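Local coordinates for VP2 (Primate bocaparvovirus 1, PDB 7L0Y), which assembles as sixty copies of capsid protein into the T=1 icosahedral shell, about 26 nm across, of human bocavirus 1, at residues Gln38-Ile43 against Tyr159-Leu164; Lys62-Val67 against Gly168-Glu173; Gly138-Pro143 against Met418-Gly423. All coordinates share one frame; numbering follows the deposited sequence.

Strand 161-169 ties the first two contacts together. Near its start it runs parallel to strand 30-42 in interaction 1, and at its far end it pairs antiparallel with strand 65-69 in interaction 2, the two centres lying about 26 Å apart. Interaction 3 is a loop-to-loop contact, with its centre about 20 Å from that of interaction 2 and about 23 Å from that of interaction 1. It touches interaction 2 directly, Tyr169 CB packing 3.6 Å from Pro143 CB, whereas its nearest atoms stay about 10 Å from interaction 1. All three are structural contacts of a capsid subunit, and each has residues of neighbouring subunits close by.

Interaction 1 (Gln38-Ile43 against Tyr159-Leu164); sequences QFITTI and YKTWKL
Phe39 and Trp162 stand beside each other on one face of a parallel strand pair, their CB atoms 4.2 Å apart, before the two rings lead off away from the opposing strand. Phe39 holds CG between its backbone N and carbonyl carbon (chi1 66°), whereas Trp162 holds CG anti to its N (chi1 -171°); each ring then finds an edge-to-face partner in Phe74. Leu164 fills in alongside. Its CD2 methyl meets Phe39 CD1 obliquely at 4.2 Å and also reaches CB of Thr41, while CD1 of the same leucine lies over one face of the Trp162 indole, toward the rim.

This face looks into the jelly-roll barrel of the parvovirus capsid protein, where Ile107, Leu110, Ile427 and Val452 add to the apolar surroundings of Phe39. Strand 30-42 also pairs antiparallel with strand 446-462, so strand 161-169 takes its other flank. The backbone of Trp162 straddles Phe39: its N gives a nearly straight bond to Gln38 O (2.9 Å, 172°), and its O accepts from Ile40 N at 2.9 Å. A third bond, from Leu164 N to Ile40 O, is weak at 3.4 Å.

On the reverse face Ile40 meets Thr161 methyl to methyl, CG2 to CG2, at 3.8 Å. The same Ile40 methyl has the CG methylene of Lys163 at 3.9 Å. Thr161 sends its hydroxyl the other way, to NZ of Lys431 of a neighbouring subunit, whose Pro433 and Val434 pack on Thr161 and Ile40.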
loop_
_atom_site.group_PDB
_atom_site.type_symbol
_atom_site.label_atom_id
_atom_site.label_comp_id
_atom_site.label_asym_id
_atom_site.label_seq_id
_atom_site.Cartn_x
_atom_site.Cartn_y
_atom_site.Cartn_z
ATOM N N GLN A 38 90.290 23.263 37.306
ATOM C CA GLN A 38 90.073 24.543 37.950
ATOM C C GLN A 38 91.072 25.508 37.338
ATOM O O GLN A 38 92.279 25.270 37.402
ATOM C CB GLN A 38 90.263 24.394 39.456
ATOM C CG GLN A 38 90.023 25.595 40.336
ATOM C CD GLN A 38 88.601 26.090 40.321
ATOM O OE1 GLN A 38 88.339 27.223 39.951
ATOM N NE2 GLN A 38 87.670 25.222 40.667
ATOM N N PHE A 39 90.581 26.574 36.724
ATOM C CA PHE A 39 91.449 27.538 36.073
ATOM C C PHE A 39 91.416 28.847 36.843
ATOM O O PHE A 39 90.468 29.134 37.572
ATOM C CB PHE A 39 91.050 27.800 34.611
ATOM C CG PHE A 39 89.723 28.473 34.453
ATOM C CD1 PHE A 39 89.620 29.848 34.517
ATOM C CD2 PHE A 39 88.587 27.745 34.220
ATOM C CE1 PHE A 39 88.420 30.458 34.386
ATOM C CE2 PHE A 39 87.387 28.363 34.068
ATOM C CZ PHE A 39 87.302 29.714 34.155
ATOM N N ILE A 40 92.474 29.628 36.690
ATOM C CA ILE A 40 92.555 30.966 37.251
ATOM C C ILE A 40 92.983 31.914 36.146
ATOM O O ILE A 40 93.931 31.631 35.409
ATOM C CB ILE A 40 93.528 31.032 38.442
ATOM C CG1 ILE A 40 93.510 32.426 39.055
ATOM C CG2 ILE A 40 94.936 30.629 38.038
ATOM C CD1 ILE A 40 94.257 32.525 40.330
ATOM N N THR A 41 92.284 33.034 36.025
ATOM C CA THR A 41 92.623 34.057 35.050
ATOM C C THR A 41 92.743 35.397 35.755
ATOM O O THR A 41 91.970 35.702 36.664
ATOM C CB THR A 41 91.592 34.110 33.909
ATOM O OG1 THR A 41 92.027 35.028 32.903
ATOM C CG2 THR A 41 90.224 34.523 34.397
ATOM N N THR A 42 93.723 36.183 35.343
ATOM C CA THR A 42 94.036 37.463 35.952
ATOM C C THR A 42 94.067 38.537 34.877
ATOM O O THR A 42 94.063 38.250 33.681
ATOM C CB THR A 42 95.377 37.410 36.692
ATOM O OG1 THR A 42 96.422 37.079 35.772
ATOM C CG2 THR A 42 95.338 36.358 37.775
ATOM N N ILE A 43 94.081 39.790 35.326
ATOM C CA ILE A 43 94.149 40.921 34.413
ATOM C C ILE A 43 95.480 40.908 33.675
ATOM O O ILE A 43 96.534 40.618 34.257
ATOM C CB ILE A 43 93.936 42.228 35.194
ATOM C CG1 ILE A 43 92.525 42.252 35.777
ATOM C CG2 ILE A 43 94.161 43.439 34.309
ATOM C CD1 ILE A 43 92.304 43.314 36.807
ATOM N N TYR A 159 94.029 17.709 39.255
ATOM C CA TYR A 159 93.897 18.527 40.447
ATOM C C TYR A 159 94.848 19.708 40.452
ATOM O O TYR A 159 94.864 20.467 41.422
ATOM C CB TYR A 159 94.103 17.665 41.685
ATOM C CG TYR A 159 95.456 17.020 41.772
ATOM C CD1 TYR A 159 96.504 17.651 42.417
ATOM C CD2 TYR A 159 95.685 15.776 41.212
ATOM C CE1 TYR A 159 97.726 17.069 42.502
ATOM C CE2 TYR A 159 96.915 15.183 41.294
ATOM C CZ TYR A 159 97.931 15.833 41.942
ATOM O OH TYR A 159 99.162 15.239 42.030
ATOM N N LYS A 160 95.642 19.881 39.406
ATOM C CA LYS A 160 96.461 21.074 39.297
ATOM C C LYS A 160 95.642 22.235 38.757
ATOM O O LYS A 160 94.726 22.055 37.951
ATOM C CB LYS A 160 97.662 20.823 38.394
ATOM C CG LYS A 160 98.603 19.759 38.892
ATOM C CD LYS A 160 99.260 20.160 40.191
ATOM C CE LYS A 160 100.290 19.133 40.604
ATOM N NZ LYS A 160 100.987 19.529 41.851
ATOM N N THR A 161 95.990 23.438 39.186
ATOM C CA THR A 161 95.302 24.636 38.731
ATOM C C THR A 161 95.908 25.087 37.414
ATOM O O THR A 161 97.117 25.074 37.239
ATOM C CB THR A 161 95.373 25.758 39.782
ATOM O OG1 THR A 161 94.760 25.299 40.990
ATOM C CG2 THR A 161 94.652 27.012 39.308
ATOM N N TRP A 162 95.032 25.440 36.487
ATOM C CA TRP A 162 95.409 25.879 35.164
ATOM C C TRP A 162 95.426 27.397 35.076
ATOM O O TRP A 162 94.389 28.033 35.168
ATOM C CB TRP A 162 94.405 25.299 34.175
ATOM C CG TRP A 162 94.731 25.466 32.741
ATOM C CD1 TRP A 162 95.879 25.949 32.212
ATOM C CD2 TRP A 162 93.903 25.099 31.641
ATOM N NE1 TRP A 162 95.811 25.934 30.850
ATOM C CE2 TRP A 162 94.605 25.410 30.473
ATOM C CE3 TRP A 162 92.627 24.545 31.533
ATOM C CZ2 TRP A 162 94.079 25.190 29.210
ATOM C CZ3 TRP A 162 92.110 24.324 30.282
ATOM C CH2 TRP A 162 92.831 24.649 29.137
ATOM N N LYS A 163 96.608 27.975 34.896
ATOM C CA LYS A 163 96.736 29.415 34.767
ATOM C C LYS A 163 96.777 29.734 33.292
ATOM O O LYS A 163 97.628 29.242 32.573
ATOM C CB LYS A 163 98.034 29.915 35.390
ATOM C CG LYS A 163 98.395 29.322 36.736
ATOM C CD LYS A 163 99.562 30.089 37.335
ATOM C CE LYS A 163 99.995 29.525 38.680
ATOM N NZ LYS A 163 100.801 28.284 38.531
ATOM N N LEU A 164 95.847 30.559 32.841
ATOM C CA LEU A 164 95.777 30.950 31.444
ATOM C C LEU A 164 96.888 31.908 31.046
ATOM O O LEU A 164 97.336 32.721 31.841
ATOM C CB LEU A 164 94.406 31.544 31.135
ATOM C CG LEU A 164 93.313 30.514 30.839
ATOM C CD1 LEU A 164 93.631 29.136 31.404
ATOM C CD2 LEU A 164 91.947 31.005 31.278
#

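Interaction 2 (Lys62-Val67 against Gly168-Glu173); sequences KSQRCV and GYIPIE
Val67 and Tyr169 form a short antiparallel bridge, a hydrogen-bonded pair, where strand 65-69 meets the end of strand 161-169 in a buried part of the subunit. Two bonds close the pair: Val67 N to Tyr169 O at 3.0 Å, the donor lying nearly along the C=O axis, and Tyr169 N back to Val67 O at 3.1 Å. Both side chains lie on the same face of the bridge. The CG1 methyl of Val67 sits over one face of the phenol in a CH-pi contact, 3.4 Å from the ring centroid and 20° off the ring normal. Tyr169 CG lies between its own N and carbonyl carbon (chi1 60°), which swings the ring back across the valine; its hydroxyl is hydrogen-bonded to Phe200 N.

In the jelly-roll-based fold of parvovirus capsid proteins, strand 65-69 lies between strands 50-53 and 161-169. Taken end to end, residues 64-67 and 168-172 run 124° apart, well short of antiparallel, and the bridge is not continued past Tyr169. Ile170 and Pro171 still bring carbons up to the carbonyl oxygen of Arg65, with Ile170 CG2 at 3.4 Å, and CD of Pro171 also faces Val67 CG1 at 3.9 Å.

Farther along, Arg65 stretches out from CG to NE and meets Ile172 at a slant, Arg65 CD 3.5 Å from Ile172 CG2. Its NH2 makes a weak hydrogen bond to Tyr487 O of a neighbouring subunit, while Cys66 packs on Pro242 of a different one. Leu193 and Leu194 of helix 189-195 touch Ile172.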
loop_
_atom_site.group_PDB
_atom_site.type_symbol
_atom_site.label_atom_id
_atom_site.label_comp_id
_atom_site.label_asym_id
_atom_site.label_seq_id
_atom_site.Cartn_x
_atom_site.Cartn_y
_atom_site.Cartn_z
ATOM N N LYS A 62 116.573 38.060 17.781
ATOM C CA LYS A 62 116.086 38.433 16.457
ATOM C C LYS A 62 115.124 39.601 16.617
ATOM O O LYS A 62 114.946 40.136 17.712
ATOM C CB LYS A 62 115.420 37.262 15.725
ATOM C CG LYS A 62 114.117 36.781 16.314
ATOM C CD LYS A 62 113.610 35.580 15.528
ATOM C CE LYS A 62 113.313 35.957 14.084
ATOM N NZ LYS A 62 112.833 34.793 13.293
ATOM N N SER A 63 114.505 39.995 15.509
ATOM C CA SER A 63 113.588 41.126 15.496
ATOM C C SER A 63 112.154 40.610 15.487
ATOM O O SER A 63 111.681 40.091 14.471
ATOM C CB SER A 63 113.840 42.021 14.283
ATOM O OG SER A 63 112.999 43.158 14.307
ATOM N N GLN A 64 111.466 40.768 16.614
ATOM C CA GLN A 64 110.059 40.426 16.708
ATOM C C GLN A 64 109.260 41.676 17.010
ATOM O O GLN A 64 109.745 42.623 17.631
ATOM C CB GLN A 64 109.773 39.374 17.786
ATOM C CG GLN A 64 110.229 37.978 17.444
ATOM C CD GLN A 64 109.498 37.425 16.251
ATOM O OE1 GLN A 64 108.311 37.666 16.090
ATOM N NE2 GLN A 64 110.199 36.685 15.405
ATOM N N ARG A 65 108.020 41.660 16.553
ATOM C CA ARG A 65 107.062 42.694 16.887
ATOM C C ARG A 65 105.785 41.989 17.290
ATOM O O ARG A 65 105.238 41.206 16.513
ATOM C CB ARG A 65 106.802 43.620 15.709
ATOM C CG ARG A 65 106.006 44.843 16.050
ATOM C CD ARG A 65 105.678 45.553 14.778
ATOM N NE ARG A 65 104.985 46.810 14.995
ATOM C CZ ARG A 65 105.601 47.977 15.023
ATOM N NH1 ARG A 65 106.902 48.012 14.798
ATOM N NH2 ARG A 65 104.917 49.094 15.231
ATOM N N CYS A 66 105.325 42.239 18.502
ATOM C CA CYS A 66 104.131 41.573 18.979
ATOM C C CYS A 66 103.192 42.604 19.561
ATOM O O CYS A 66 103.615 43.608 20.125
ATOM C CB CYS A 66 104.442 40.522 20.040
ATOM S SG CYS A 66 105.360 41.168 21.451
ATOM N N VAL A 67 101.910 42.339 19.413
ATOM C CA VAL A 67 100.876 43.047 20.139
ATOM C C VAL A 67 100.303 42.106 21.182
ATOM O O VAL A 67 99.862 40.997 20.864
ATOM C CB VAL A 67 99.811 43.604 19.188
ATOM C CG1 VAL A 67 99.593 42.645 18.117
ATOM C CG2 VAL A 67 98.503 43.818 19.928
ATOM N N GLY A 168 98.407 37.026 22.441
ATOM C CA GLY A 168 99.192 37.982 21.696
ATOM C C GLY A 168 99.491 37.391 20.346
ATOM O O GLY A 168 99.319 36.192 20.123
ATOM N N TYR A 169 99.930 38.247 19.437
ATOM C CA TYR A 169 100.153 37.815 18.073
ATOM C C TYR A 169 101.142 38.752 17.417
ATOM O O TYR A 169 101.353 39.880 17.859
ATOM C CB TYR A 169 98.841 37.750 17.286
ATOM C CG TYR A 169 98.112 39.062 17.183
ATOM C CD1 TYR A 169 98.348 39.925 16.131
ATOM C CD2 TYR A 169 97.184 39.434 18.139
ATOM C CE1 TYR A 169 97.684 41.106 16.033
ATOM C CE2 TYR A 169 96.519 40.619 18.051
ATOM C CZ TYR A 169 96.771 41.456 16.999
ATOM O OH TYR A 169 96.113 42.653 16.908
ATOM N N ILE A 170 101.752 38.255 16.350
ATOM C CA ILE A 170 102.755 38.991 15.592
ATOM C C ILE A 170 102.034 39.694 14.448
ATOM O O ILE A 170 101.521 39.015 13.546
ATOM C CB ILE A 170 103.853 38.054 15.081
ATOM C CG1 ILE A 170 104.588 37.434 16.269
ATOM C CG2 ILE A 170 104.816 38.793 14.194
ATOM C CD1 ILE A 170 105.457 36.264 15.911
ATOM N N PRO A 171 101.910 41.020 14.473
ATOM C CA PRO A 171 101.183 41.701 13.397
ATOM C C PRO A 171 101.949 41.772 12.090
ATOM O O PRO A 171 101.336 41.833 11.020
ATOM C CB PRO A 171 100.929 43.088 13.992
ATOM C CG PRO A 171 102.060 43.293 14.921
ATOM C CD PRO A 171 102.424 41.964 15.477
ATOM N N ILE A 172 103.275 41.780 12.137
ATOM C CA ILE A 172 104.075 41.964 10.939
ATOM C C ILE A 172 105.396 41.253 11.151
ATOM O O ILE A 172 105.819 41.025 12.285
ATOM C CB ILE A 172 104.296 43.462 10.636
ATOM C CG1 ILE A 172 104.862 43.665 9.236
ATOM C CG2 ILE A 172 105.260 44.051 11.626
ATOM C CD1 ILE A 172 104.844 45.089 8.796
ATOM N N GLU A 173 106.054 40.901 10.055
ATOM C CA GLU A 173 107.408 40.378 10.151
ATOM C C GLU A 173 108.345 41.561 10.334
ATOM O O GLU A 173 108.458 42.417 9.454
ATOM C CB GLU A 173 107.744 39.571 8.902
ATOM C CG GLU A 173 109.032 38.783 8.986
ATOM C CD GLU A 173 109.239 37.900 7.770
ATOM O OE1 GLU A 173 108.410 37.971 6.841
ATOM O OE2 GLU A 173 110.221 37.128 7.744
#

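Interaction 3 (Gly138-Pro143 against Met418-Gly423); sequences GEHAYP and MDHPPG
His140 reaches from one loop to the extended run Pro421-Gly423 of another, and there the contact is at its closest. Its ring approaches Pro421 edge-on: NE2 gives a weak, bent hydrogen bond to Pro421 O, 3.2 Å long with an N-H...O angle of 135°, the oxygen lying in the plane of the imidazole. The pyrrolidine of the same proline makes van der Waals contact beside this bond, its CD lying 3.7 Å from His140 NE2 and its CG 3.9 Å from His140 CE1. His140 holds CG anti to its carbonyl carbon (chi1 -57°), on a CB that already points toward the other loop. Nearby the two backbones pass each other at glycines, with Gly138 CA 4.1 Å from Gly423 CA. Trp397 and Lys399 of strand 397-399 both touch Pro421, and Lys399 reaches His140 as well.

The adjoining part of the imidazole rim, at CD2, is looser and lies toward the exposed His420. The two rings meet rim to rim, CD2 of His140 lying 3.8 Å from ND1 of His420. The ring centroids are 6.0 Å apart and the planes only 15° from parallel, yet neither ring lies over the other. The structure was determined at pH 2.6, where both imidazoles would probably be protonated and would repel each other; a positive His140 would also be expected to favour the Pro421 carbonyl.

Asp137 holds the turn behind His140 through the N atoms of Ala141 and Tyr142. The first loop leaves strand 132-137 just where the second enters its antiparallel partner, strand 424-429: two connections meeting at one end of neighbouring strands, as in the jelly-roll barrel of parvovirus capsid proteins.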
loop_
_atom_site.group_PDB
_atom_site.type_symbol
_atom_site.label_atom_id
_atom_site.label_comp_id
_atom_site.label_asym_id
_atom_site.label_seq_id
_atom_site.Cartn_x
_atom_site.Cartn_y
_atom_site.Cartn_z
ATOM N N GLY A 138 85.526 30.562 16.361
ATOM C CA GLY A 138 85.410 29.336 15.606
ATOM C C GLY A 138 85.583 29.583 14.131
ATOM O O GLY A 138 85.896 28.678 13.357
ATOM N N GLU A 139 85.389 30.834 13.743
ATOM C CA GLU A 139 85.627 31.266 12.381
ATOM C C GLU A 139 87.095 31.491 12.105
ATOM O O GLU A 139 87.469 31.661 10.942
ATOM C CB GLU A 139 84.858 32.553 12.114
ATOM C CG GLU A 139 83.360 32.398 12.163
ATOM C CD GLU A 139 82.654 33.731 12.053
ATOM O OE1 GLU A 139 83.337 34.769 12.172
ATOM O OE2 GLU A 139 81.422 33.743 11.841
ATOM N N HIS A 140 87.924 31.488 13.145
ATOM C CA HIS A 140 89.336 31.820 13.026
ATOM C C HIS A 140 89.500 33.182 12.371
ATOM O O HIS A 140 90.354 33.392 11.513
ATOM C CB HIS A 140 90.082 30.726 12.276
ATOM C CG HIS A 140 89.933 29.380 12.905
ATOM N ND1 HIS A 140 90.519 29.054 14.108
ATOM C CD2 HIS A 140 89.226 28.291 12.524
ATOM C CE1 HIS A 140 90.200 27.815 14.430
ATOM N NE2 HIS A 140 89.414 27.330 13.487
ATOM N N ALA A 141 88.649 34.113 12.790
ATOM C CA ALA A 141 88.669 35.477 12.298
ATOM C C ALA A 141 89.769 36.306 12.932
ATOM O O ALA A 141 90.050 37.407 12.460
ATOM C CB ALA A 141 87.313 36.128 12.550
ATOM N N TYR A 142 90.392 35.802 13.973
ATOM C CA TYR A 142 91.475 36.461 14.659
ATOM C C TYR A 142 92.727 35.612 14.583
ATOM O O TYR A 142 92.655 34.412 14.307
ATOM C CB TYR A 142 91.104 36.714 16.123
ATOM C CG TYR A 142 89.995 37.708 16.296
ATOM C CD1 TYR A 142 90.262 39.063 16.316
ATOM C CD2 TYR A 142 88.683 37.298 16.440
ATOM C CE1 TYR A 142 89.268 39.974 16.470
ATOM C CE2 TYR A 142 87.678 38.205 16.600
ATOM C CZ TYR A 142 87.977 39.547 16.618
ATOM O OH TYR A 142 86.986 40.480 16.774
ATOM N N PRO A 143 93.900 36.209 14.776
ATOM C CA PRO A 143 95.130 35.412 14.821
ATOM C C PRO A 143 95.014 34.285 15.826
ATOM O O PRO A 143 94.412 34.440 16.889
ATOM C CB PRO A 143 96.187 36.429 15.242
ATOM C CG PRO A 143 95.652 37.715 14.780
ATOM C CD PRO A 143 94.180 37.647 14.905
ATOM N N MET A 418 94.645 20.582 10.313
ATOM C CA MET A 418 93.200 20.650 10.183
ATOM C C MET A 418 92.815 21.968 9.544
ATOM O O MET A 418 93.443 22.997 9.804
ATOM C CB MET A 418 92.499 20.509 11.535
ATOM C CG MET A 418 92.560 19.130 12.132
ATOM S SD MET A 418 91.665 19.063 13.685
ATOM C CE MET A 418 89.991 19.287 13.091
ATOM N N ASP A 419 91.783 21.928 8.706
ATOM C CA ASP A 419 91.273 23.151 8.104
ATOM C C ASP A 419 90.593 24.036 9.139
ATOM O O ASP A 419 90.816 25.249 9.170
ATOM C CB ASP A 419 90.326 22.796 6.961
ATOM C CG ASP A 419 89.226 21.851 7.392
ATOM O OD1 ASP A 419 89.068 21.624 8.610
ATOM O OD2 ASP A 419 88.530 21.315 6.507
ATOM N N HIS A 420 89.774 23.446 10.003
ATOM C CA HIS A 420 89.109 24.167 11.084
ATOM C C HIS A 420 89.257 23.372 12.369
ATOM O O HIS A 420 88.379 22.581 12.731
ATOM C CB HIS A 420 87.641 24.422 10.758
ATOM C CG HIS A 420 87.445 25.240 9.524
ATOM N ND1 HIS A 420 87.766 26.578 9.464
ATOM C CD2 HIS A 420 86.991 24.904 8.295
ATOM C CE1 HIS A 420 87.508 27.033 8.252
ATOM N NE2 HIS A 420 87.035 26.038 7.524
ATOM N N PRO A 421 90.358 23.556 13.081
ATOM C CA PRO A 421 90.492 22.971 14.403
ATOM C C PRO A 421 89.510 23.611 15.364
ATOM O O PRO A 421 88.884 24.625 15.029
ATOM C CB PRO A 421 91.945 23.292 14.779
ATOM C CG PRO A 421 92.258 24.497 14.015
ATOM C CD PRO A 421 91.523 24.377 12.723
ATOM N N PRO A 422 89.307 23.027 16.543
ATOM C CA PRO A 422 88.423 23.655 17.529
ATOM C C PRO A 422 88.786 25.108 17.761
ATOM O O PRO A 422 89.967 25.454 17.825
ATOM C CB PRO A 422 88.657 22.816 18.789
ATOM C CG PRO A 422 89.126 21.530 18.294
ATOM C CD PRO A 422 89.916 21.796 17.067
ATOM N N GLY A 423 87.782 25.970 17.871
ATOM C CA GLY A 423 88.061 27.380 18.055
ATOM C C GLY A 423 88.657 27.651 19.423
ATOM O O GLY A 423 88.363 26.959 20.399
#